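Local coordinates for pilus assembly protein CpaE (Caulobacter crescentus, PDB 4N0P), which probably serves in pilus assembly, its full-length form probably binding and hydrolysing ATP, while this fragment is a receiver-like domain, at residues V54-Y66 / V77-L90. Numbering follows the deposited sequence.
Sequences VRDGGLEAAVDYY and VETLDGAQRLLHLL
L59 and E60, near the N-terminal part of helix 58-65, meet V77-T79 and helix 83-94; the axes of segments 58-65 and 83-90 run nearly parallel, 13° apart and 10.1 Å at closest approach. L59 N donates to E78 O at 2.9 Å with an N-H...O angle of 152°, tying residue L59 to the chain that leaves strand 74-77. With its CG anti to the backbone N (chi1 177°), L59 splits its methyls: CD1 meets V77 CG1 at 3.9 Å, while CD2 lies 3.5 Å from L89 CB and also touches L86 and L90. A62 CB, further along the helix, also touches V77 CG1. E60, bent at chi2, lays its CG against L89 CD1 at 3.7 Å and turns its carboxylate across T79, whose OG1 donates a weak hydrogen bond to E60 OE2 and accepts from D81 N in an ST turn. A water joins E60 OE1 to L80 N. E60 OE2 and D81 OD2 stand 2.8 Å apart, their carboxylate planes nearly perpendicular. Within the five-stranded parallel alpha/beta fold of receiver domains, two neighbouring helices thus share an apolar patch flanked by E60, T79 and D81, where a shared proton or the nearby R85 guanidinium may ease the carboxylate repulsion.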
# COMPACT_ATOMS: atom_id res chain seq x y z
N VAL A 54 6.31 -8.15 -3.66
CA VAL A 54 6.18 -8.09 -2.22
C VAL A 54 7.61 -8.16 -1.59
O VAL A 54 8.45 -8.99 -2.00
CB VAL A 54 5.18 -9.19 -1.74
CG1 VAL A 54 4.98 -9.15 -0.24
CG2 VAL A 54 3.83 -9.00 -2.43
N ARG A 55 7.94 -7.18 -0.75
CA ARG A 55 9.26 -7.10 -0.10
C ARG A 55 9.09 -7.09 1.43
O ARG A 55 8.01 -6.82 1.94
CB ARG A 55 10.07 -5.89 -0.59
CG ARG A 55 10.54 -6.06 -2.03
CD ARG A 55 11.30 -4.86 -2.51
NE ARG A 55 11.88 -5.14 -3.81
CZ ARG A 55 11.48 -4.59 -4.95
NH1 ARG A 55 10.49 -3.71 -4.95
NH2 ARG A 55 12.05 -4.93 -6.09
N ASP A 56 10.18 -7.44 2.15
CA ASP A 56 10.14 -7.49 3.61
C ASP A 56 10.77 -6.24 4.19
O ASP A 56 11.38 -5.46 3.45
CB ASP A 56 10.87 -8.76 4.13
CG ASP A 56 12.34 -8.86 3.76
OD1 ASP A 56 12.73 -8.31 2.71
OD2 ASP A 56 13.10 -9.53 4.51
N GLY A 57 10.65 -6.08 5.50
CA GLY A 57 11.25 -4.96 6.20
C GLY A 57 10.37 -3.75 6.39
O GLY A 57 10.85 -2.74 6.90
N GLY A 58 9.11 -3.86 5.94
CA GLY A 58 8.10 -2.82 6.08
C GLY A 58 8.46 -1.43 5.61
O GLY A 58 9.34 -1.26 4.76
N LEU A 59 7.78 -0.41 6.17
CA LEU A 59 7.99 0.99 5.79
C LEU A 59 9.46 1.42 5.97
O LEU A 59 9.99 2.18 5.15
CB LEU A 59 7.05 1.86 6.62
CG LEU A 59 7.14 3.37 6.45
CD1 LEU A 59 7.07 3.80 4.99
CD2 LEU A 59 6.04 4.03 7.22
N GLU A 60 10.14 0.91 7.01
CA GLU A 60 11.56 1.24 7.25
C GLU A 60 12.42 0.84 6.04
O GLU A 60 13.21 1.64 5.56
CB GLU A 60 12.06 0.54 8.53
CG GLU A 60 11.31 0.96 9.79
CD GLU A 60 10.00 0.29 10.22
OE1 GLU A 60 9.26 -0.28 9.38
OE2 GLU A 60 9.68 0.42 11.42
N ALA A 61 12.18 -0.38 5.49
CA ALA A 61 12.92 -0.85 4.31
C ALA A 61 12.52 -0.06 3.08
O ALA A 61 13.34 0.15 2.19
CB ALA A 61 12.66 -2.32 4.07
N ALA A 62 11.25 0.39 3.03
CA ALA A 62 10.76 1.19 1.89
C ALA A 62 11.53 2.50 1.81
O ALA A 62 12.03 2.86 0.74
CB ALA A 62 9.26 1.45 2.02
N VAL A 63 11.67 3.21 2.94
CA VAL A 63 12.39 4.49 3.01
C VAL A 63 13.85 4.28 2.52
O VAL A 63 14.35 5.09 1.73
CB VAL A 63 12.31 5.10 4.42
CG1 VAL A 63 13.25 6.31 4.56
CG2 VAL A 63 10.87 5.48 4.74
N ASP A 64 14.49 3.19 2.96
CA ASP A 64 15.86 2.88 2.56
C ASP A 64 15.94 2.57 1.05
O ASP A 64 16.83 3.09 0.38
CB ASP A 64 16.42 1.71 3.38
CG ASP A 64 16.51 1.98 4.87
OD1 ASP A 64 16.75 3.15 5.26
OD2 ASP A 64 16.36 1.02 5.66
N TYR A 65 15.00 1.73 0.54
CA TYR A 65 14.93 1.29 -0.87
C TYR A 65 14.90 2.48 -1.85
O TYR A 65 15.55 2.43 -2.90
CB TYR A 65 13.66 0.42 -1.11
CG TYR A 65 13.70 -0.41 -2.37
CD1 TYR A 65 13.22 0.07 -3.58
CD2 TYR A 65 14.17 -1.73 -2.34
CE1 TYR A 65 13.31 -0.68 -4.75
CE2 TYR A 65 14.24 -2.50 -3.51
CZ TYR A 65 13.84 -1.95 -4.71
OH TYR A 65 13.92 -2.72 -5.85
N TYR A 66 14.08 3.50 -1.55
CA TYR A 66 13.85 4.61 -2.48
C TYR A 66 14.85 5.75 -2.37
O TYR A 66 14.74 6.74 -3.09
CB TYR A 66 12.40 5.10 -2.38
CG TYR A 66 11.41 4.01 -2.75
CD1 TYR A 66 11.46 3.40 -4.01
CD2 TYR A 66 10.43 3.60 -1.86
CE1 TYR A 66 10.55 2.39 -4.37
CE2 TYR A 66 9.53 2.58 -2.20
CZ TYR A 66 9.59 1.98 -3.45
OH TYR A 66 8.70 1.00 -3.79
N VAL A 77 2.66 0.03 2.21
CA VAL A 77 3.59 -0.09 3.34
C VAL A 77 2.88 -0.50 4.63
O VAL A 77 1.70 -0.23 4.83
CB VAL A 77 4.41 1.20 3.58
CG1 VAL A 77 5.38 1.47 2.42
CG2 VAL A 77 3.49 2.40 3.83
N GLU A 78 3.66 -1.07 5.55
CA GLU A 78 3.16 -1.50 6.84
C GLU A 78 4.30 -1.37 7.85
O GLU A 78 5.47 -1.47 7.47
CB GLU A 78 2.71 -2.96 6.69
CG GLU A 78 2.06 -3.62 7.87
CD GLU A 78 1.75 -5.09 7.67
OE1 GLU A 78 2.59 -5.80 7.07
OE2 GLU A 78 0.68 -5.53 8.13
N THR A 79 3.97 -1.14 9.11
CA THR A 79 5.01 -1.09 10.16
C THR A 79 4.52 -1.85 11.40
O THR A 79 3.31 -1.92 11.62
CB THR A 79 5.40 0.37 10.50
OG1 THR A 79 6.43 0.33 11.50
CG2 THR A 79 4.22 1.20 11.02
N LEU A 80 5.44 -2.40 12.20
CA LEU A 80 5.07 -3.04 13.48
C LEU A 80 5.22 -2.06 14.67
O LEU A 80 4.92 -2.43 15.80
CB LEU A 80 6.02 -4.23 13.74
CG LEU A 80 6.02 -5.39 12.76
CD1 LEU A 80 7.35 -6.15 12.84
CD2 LEU A 80 4.90 -6.34 13.05
N ASP A 81 5.72 -0.84 14.41
CA ASP A 81 6.12 0.07 15.48
C ASP A 81 5.13 1.14 16.02
O ASP A 81 5.50 1.87 16.95
CB ASP A 81 7.44 0.75 15.09
CG ASP A 81 8.61 -0.21 14.98
OD1 ASP A 81 8.62 -1.23 15.71
OD2 ASP A 81 9.54 0.08 14.20
N GLY A 82 3.89 1.20 15.53
CA GLY A 82 2.92 2.14 16.08
C GLY A 82 2.74 3.42 15.30
O GLY A 82 3.57 3.75 14.45
N ALA A 83 1.68 4.17 15.64
CA ALA A 83 1.28 5.39 14.97
C ALA A 83 2.35 6.48 14.89
O ALA A 83 2.56 7.02 13.80
CB ALA A 83 0.03 5.96 15.62
N GLN A 84 3.04 6.81 16.00
CA GLN A 84 4.05 7.88 15.99
C GLN A 84 5.22 7.57 15.04
O GLN A 84 5.63 8.43 14.27
CB GLN A 84 4.57 8.19 17.41
CG GLN A 84 5.47 9.43 17.52
CD GLN A 84 4.83 10.70 17.01
OE1 GLN A 84 3.78 11.15 17.48
NE2 GLN A 84 5.46 11.32 16.02
N ARG A 85 5.73 6.33 15.08
CA ARG A 85 6.84 5.91 14.22
C ARG A 85 6.38 5.86 12.75
O ARG A 85 7.13 6.26 11.86
CB ARG A 85 7.39 4.56 14.70
CG ARG A 85 8.63 4.09 13.95
CD ARG A 85 9.94 4.65 14.48
NE ARG A 85 11.05 3.96 13.80
CZ ARG A 85 12.09 4.57 13.25
NH1 ARG A 85 12.21 5.89 13.32
NH2 ARG A 85 13.03 3.86 12.64
N LEU A 86 5.13 5.41 12.52
CA LEU A 86 4.55 5.35 11.18
C LEU A 86 4.53 6.76 10.56
O LEU A 86 5.01 6.96 9.45
CB LEU A 86 3.12 4.73 11.23
CG LEU A 86 2.23 4.91 9.97
CD1 LEU A 86 2.79 4.16 8.82
CD2 LEU A 86 0.83 4.40 10.21
N LEU A 87 4.02 7.75 11.30
CA LEU A 87 3.94 9.10 10.74
C LEU A 87 5.31 9.71 10.47
O LEU A 87 5.50 10.28 9.39
CB LEU A 87 3.10 10.00 11.65
CG LEU A 87 1.65 9.56 11.69
CD1 LEU A 87 0.94 10.12 12.91
CD2 LEU A 87 0.95 9.87 10.39
N HIS A 88 6.28 9.51 11.37
CA HIS A 88 7.64 10.02 11.16
C HIS A 88 8.28 9.38 9.89
O HIS A 88 8.89 10.07 9.07
CB HIS A 88 8.50 9.74 12.40
CG HIS A 88 9.95 10.06 12.21
ND1 HIS A 88 10.40 11.38 12.15
CD2 HIS A 88 11.01 9.23 12.05
CE1 HIS A 88 11.70 11.30 11.95
NE2 HIS A 88 12.12 10.03 11.88
N LEU A 89 8.10 8.07 9.73
CA LEU A 89 8.66 7.37 8.58
C LEU A 89 7.95 7.77 7.29
O LEU A 89 8.60 7.82 6.25
CB LEU A 89 8.59 5.86 8.79
CG LEU A 89 9.57 5.27 9.82
CD1 LEU A 89 9.12 3.90 10.25
CD2 LEU A 89 10.95 5.19 9.28
N LEU A 90 6.65 8.12 7.36
CA LEU A 90 5.92 8.57 6.16
C LEU A 90 6.45 9.93 5.68
O LEU A 90 6.52 10.16 4.47
CB LEU A 90 4.40 8.63 6.39
CG LEU A 90 3.69 7.28 6.40
CD1 LEU A 90 2.28 7.43 6.85
CD2 LEU A 90 3.68 6.62 5.02
O HOH W 1 8.26 -2.66 11.03